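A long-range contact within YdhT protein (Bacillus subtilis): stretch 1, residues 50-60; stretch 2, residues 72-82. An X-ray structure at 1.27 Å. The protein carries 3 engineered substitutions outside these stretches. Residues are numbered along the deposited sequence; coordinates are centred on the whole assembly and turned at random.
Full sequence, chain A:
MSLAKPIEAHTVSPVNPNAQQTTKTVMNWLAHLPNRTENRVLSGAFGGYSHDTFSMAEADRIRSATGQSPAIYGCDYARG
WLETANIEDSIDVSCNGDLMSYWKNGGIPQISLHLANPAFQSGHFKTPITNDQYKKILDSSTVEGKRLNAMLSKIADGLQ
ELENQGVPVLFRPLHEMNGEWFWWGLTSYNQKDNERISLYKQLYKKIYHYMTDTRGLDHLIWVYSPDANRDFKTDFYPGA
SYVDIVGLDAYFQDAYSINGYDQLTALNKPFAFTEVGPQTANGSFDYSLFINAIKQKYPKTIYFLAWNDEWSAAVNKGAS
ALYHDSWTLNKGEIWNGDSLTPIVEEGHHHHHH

Stretch 1 (50-60) SHDTFSMAEAD
Stretch 2 (72-82) IYGCDYARGWL

One tyrosine hydroxyl fastens the start of a helix to a buried strand: Tyr73 OH donates to Ser55 O (2.7 Å) and accepts from Ala59 N (3.1 Å, 154°), so it serves both a carbonyl before the helix and an amide in its first turn. Stretch 1 is loop from Ser50 to Ser55, then helix from Ala57 onward, continuing past Asp60, with Asp60 N donating to Met56 O (2.9 Å); Ser55 (chi1 p) caps the turn leading into it, its OG accepting from Ala57 N at 3.1 Å. Stretch 2 begins as an extended strand, Ile72 to Asp76 having phi -103 to -133° and psi 122 to 152°, and finishes in a type I turn from Arg79 to Leu82. The CA atoms pair Ala59 with Tyr73 (7.6 Å) and Ser50 with Tyr77 (5.3 Å), so the chains run in opposite directions.

Tyr73 (chi1 t, chi2 58°) points toward stretch 1 and is the residue most covered by it. The methyl of Ala59 packs against the ring, CB lying 3.5 Å from Tyr73 CE1, while Met56 (m, m, m) brings SD to 3.7 Å from Tyr73 CE2. Phe54 (t, chi2 84°) sets CE1 3.8 Å from Tyr73 CE2, the ring planes inclined at 66°, and CD1 3.7 Å from Cys75 CB. Cys75 (t), covalently bonded elsewhere in the structure, holds SG 3.8 Å from Ser50 CB.

At the other end, Ser50 N donates almost straight to Asp76 O (2.9 Å, 170°). Arg79 (m, p, p, chi4 85°) folds its long side chain back to the loop, where NH1 makes a weak hydrogen bond to Ser50 O (2.9 Å, 126°). Water 1 accepts from Arg79 NH1 (3.0 Å) and hydrogen-bonds His51 ND1 (2.8 Å). Asp52 OD2 meets the edge of Trp81 at CZ2, 3.4 Å away. Together the stretches bury 541 Å².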

# COMPACT_ATOMS: atom_id res chain seq x y z
N SER A 50 0.82 0.74 14.03
CA SER A 50 1.11 -0.29 15.04
C SER A 50 1.40 0.32 16.42
O SER A 50 2.10 1.34 16.53
CB SER A 50 2.28 -1.14 14.56
OG SER A 50 2.39 -2.32 15.34
N HIS A 51 0.86 -0.33 17.45
CA HIS A 51 0.87 0.15 18.85
C HIS A 51 0.69 1.67 18.97
O HIS A 51 1.53 2.38 19.53
CB HIS A 51 2.10 -0.30 19.62
CG HIS A 51 1.93 -0.17 21.10
ND1 HIS A 51 2.55 0.82 21.83
CD2 HIS A 51 1.16 -0.86 21.97
CE1 HIS A 51 2.19 0.71 23.10
NE2 HIS A 51 1.34 -0.30 23.21
N ASP A 52 -0.42 2.14 18.44
CA ASP A 52 -0.72 3.57 18.45
C ASP A 52 -2.20 3.67 18.17
O ASP A 52 -2.99 4.03 19.05
CB ASP A 52 0.14 4.32 17.41
CG ASP A 52 -0.29 5.77 17.25
OD1 ASP A 52 -0.88 6.36 18.18
OD2 ASP A 52 -0.06 6.32 16.15
N THR A 53 -2.59 3.36 16.93
CA THR A 53 -4.00 3.36 16.57
C THR A 53 -4.45 2.05 15.92
O THR A 53 -5.65 1.85 15.73
CB THR A 53 -4.35 4.51 15.60
OG1 THR A 53 -3.56 4.37 14.40
CG2 THR A 53 -4.11 5.87 16.25
N PHE A 54 -3.52 1.17 15.56
CA PHE A 54 -3.91 -0.09 14.93
C PHE A 54 -4.80 -0.91 15.85
O PHE A 54 -4.49 -1.09 17.03
CB PHE A 54 -2.73 -0.96 14.52
CG PHE A 54 -3.17 -2.22 13.84
CD1 PHE A 54 -3.46 -2.21 12.48
CD2 PHE A 54 -3.40 -3.39 14.57
CE1 PHE A 54 -3.91 -3.36 11.85
CE2 PHE A 54 -3.86 -4.54 13.94
CZ PHE A 54 -4.11 -4.53 12.59
N SER A 55 -5.90 -1.43 15.31
CA SER A 55 -6.72 -2.37 16.03
C SER A 55 -7.66 -3.02 15.04
O SER A 55 -7.66 -2.68 13.86
CB SER A 55 -7.52 -1.65 17.11
OG SER A 55 -8.51 -0.84 16.51
N MET A 56 -8.50 -3.93 15.52
CA MET A 56 -9.51 -4.53 14.67
C MET A 56 -10.79 -3.71 14.62
O MET A 56 -11.74 -4.09 13.95
CB MET A 56 -9.80 -5.96 15.14
CG MET A 56 -8.57 -6.87 15.05
SD MET A 56 -7.65 -6.82 13.45
CE MET A 56 -8.95 -7.35 12.36
N ALA A 57 -10.80 -2.55 15.30
CA ALA A 57 -12.00 -1.73 15.38
C ALA A 57 -12.53 -1.30 14.01
O ALA A 57 -13.73 -1.34 13.76
CB ALA A 57 -11.78 -0.49 16.27
N GLU A 58 -11.63 -0.89 13.13
CA GLU A 58 -12.03 -0.49 11.78
C GLU A 58 -12.73 -1.63 11.02
O GLU A 58 -13.80 -1.43 10.47
CB GLU A 58 -10.84 0.09 11.00
CG GLU A 58 -11.16 0.52 9.56
CD GLU A 58 -12.18 1.65 9.46
OE1 GLU A 58 -12.42 2.37 10.46
OE2 GLU A 58 -12.73 1.85 8.35
N ALA A 59 -12.14 -2.82 11.02
CA ALA A 59 -12.78 -3.98 10.39
C ALA A 59 -14.13 -4.29 11.04
O ALA A 59 -15.10 -4.57 10.35
CB ALA A 59 -11.88 -5.20 10.47
N ASP A 60 -14.18 -4.21 12.37
CA ASP A 60 -15.39 -4.55 13.10
C ASP A 60 -16.53 -3.55 12.85
O ASP A 60 -17.69 -3.95 12.73
CB ASP A 60 -15.10 -4.72 14.60
CG ASP A 60 -14.22 -5.94 14.90
OD1 ASP A 60 -14.16 -6.87 14.05
OD2 ASP A 60 -13.60 -5.99 15.98
N ILE A 72 -8.89 -6.73 2.39
CA ILE A 72 -7.55 -6.32 2.74
C ILE A 72 -7.56 -5.48 4.01
O ILE A 72 -8.43 -4.60 4.17
CB ILE A 72 -6.94 -5.51 1.58
CG1 ILE A 72 -6.80 -6.40 0.35
CG2 ILE A 72 -5.58 -4.89 1.99
CD1 ILE A 72 -6.55 -5.64 -0.93
N TYR A 73 -6.63 -5.76 4.92
CA TYR A 73 -6.53 -4.96 6.15
C TYR A 73 -5.11 -4.44 6.26
O TYR A 73 -4.15 -5.20 6.16
CB TYR A 73 -6.93 -5.77 7.37
CG TYR A 73 -7.48 -4.92 8.49
CD1 TYR A 73 -8.59 -4.10 8.29
CD2 TYR A 73 -6.92 -4.95 9.77
CE1 TYR A 73 -9.12 -3.33 9.33
CE2 TYR A 73 -7.46 -4.18 10.82
CZ TYR A 73 -8.56 -3.39 10.59
OH TYR A 73 -9.12 -2.64 11.60
N GLY A 74 -5.00 -3.12 6.46
CA GLY A 74 -3.71 -2.47 6.46
C GLY A 74 -3.19 -2.11 7.83
O GLY A 74 -3.96 -1.76 8.74
N CYS A 75 -1.87 -2.18 7.97
CA CYS A 75 -1.17 -1.64 9.14
C CYS A 75 0.01 -0.82 8.67
O CYS A 75 0.56 -1.08 7.60
CB CYS A 75 -0.68 -2.77 10.06
SG CYS A 75 0.55 -2.29 11.40
N ASP A 76 0.40 0.17 9.46
CA ASP A 76 1.62 0.92 9.16
C ASP A 76 2.54 0.77 10.35
O ASP A 76 2.18 1.08 11.48
CB ASP A 76 1.28 2.38 8.84
CG ASP A 76 2.43 3.15 8.24
OD1 ASP A 76 3.51 3.23 8.87
OD2 ASP A 76 2.23 3.71 7.14
N TYR A 77 3.74 0.24 10.11
CA TYR A 77 4.70 0.00 11.17
C TYR A 77 5.36 1.28 11.70
O TYR A 77 5.95 1.26 12.79
CB TYR A 77 5.84 -0.85 10.63
CG TYR A 77 5.67 -2.34 10.42
CD1 TYR A 77 4.64 -3.09 11.01
CD2 TYR A 77 6.63 -3.02 9.69
CE1 TYR A 77 4.57 -4.48 10.84
CE2 TYR A 77 6.59 -4.39 9.53
CZ TYR A 77 5.57 -5.12 10.09
OH TYR A 77 5.57 -6.49 9.92
N ALA A 78 5.35 2.35 10.91
CA ALA A 78 6.27 3.46 11.17
C ALA A 78 5.54 4.72 11.61
O ALA A 78 4.75 5.29 10.86
CB ALA A 78 7.15 3.73 9.97
N ARG A 79 5.83 5.15 12.84
CA ARG A 79 5.25 6.34 13.40
C ARG A 79 6.29 7.46 13.27
O ARG A 79 6.90 7.89 14.25
CB ARG A 79 4.84 6.10 14.86
CG ARG A 79 3.68 5.07 15.07
CD ARG A 79 4.10 3.58 15.03
NE ARG A 79 5.28 3.36 15.86
CZ ARG A 79 5.28 3.13 17.17
NH1 ARG A 79 4.14 2.98 17.85
NH2 ARG A 79 6.43 3.02 17.81
N GLY A 80 6.47 7.94 12.05
CA GLY A 80 7.63 8.76 11.70
C GLY A 80 7.64 10.19 12.21
O GLY A 80 8.60 10.92 11.98
N TRP A 81 6.55 10.60 12.87
CA TRP A 81 6.47 11.90 13.55
C TRP A 81 7.13 11.88 14.93
O TRP A 81 7.41 12.94 15.49
CB TRP A 81 5.01 12.35 13.70
CG TRP A 81 4.15 11.31 14.36
CD1 TRP A 81 3.89 11.17 15.69
CD2 TRP A 81 3.45 10.25 13.70
NE1 TRP A 81 3.07 10.08 15.90
CE2 TRP A 81 2.79 9.50 14.69
CE3 TRP A 81 3.33 9.86 12.35
CZ2 TRP A 81 2.00 8.39 14.39
CZ3 TRP A 81 2.54 8.75 12.06
CH2 TRP A 81 1.89 8.03 13.07
N LEU A 82 7.38 10.69 15.48
CA LEU A 82 7.88 10.60 16.86
C LEU A 82 9.33 11.03 16.95
O LEU A 82 10.15 10.66 16.11
CB LEU A 82 7.74 9.17 17.40
CG LEU A 82 6.33 8.60 17.60
CD1 LEU A 82 6.43 7.13 17.95
CD2 LEU A 82 5.58 9.35 18.70
O HOH W 1 4.41 2.57 20.80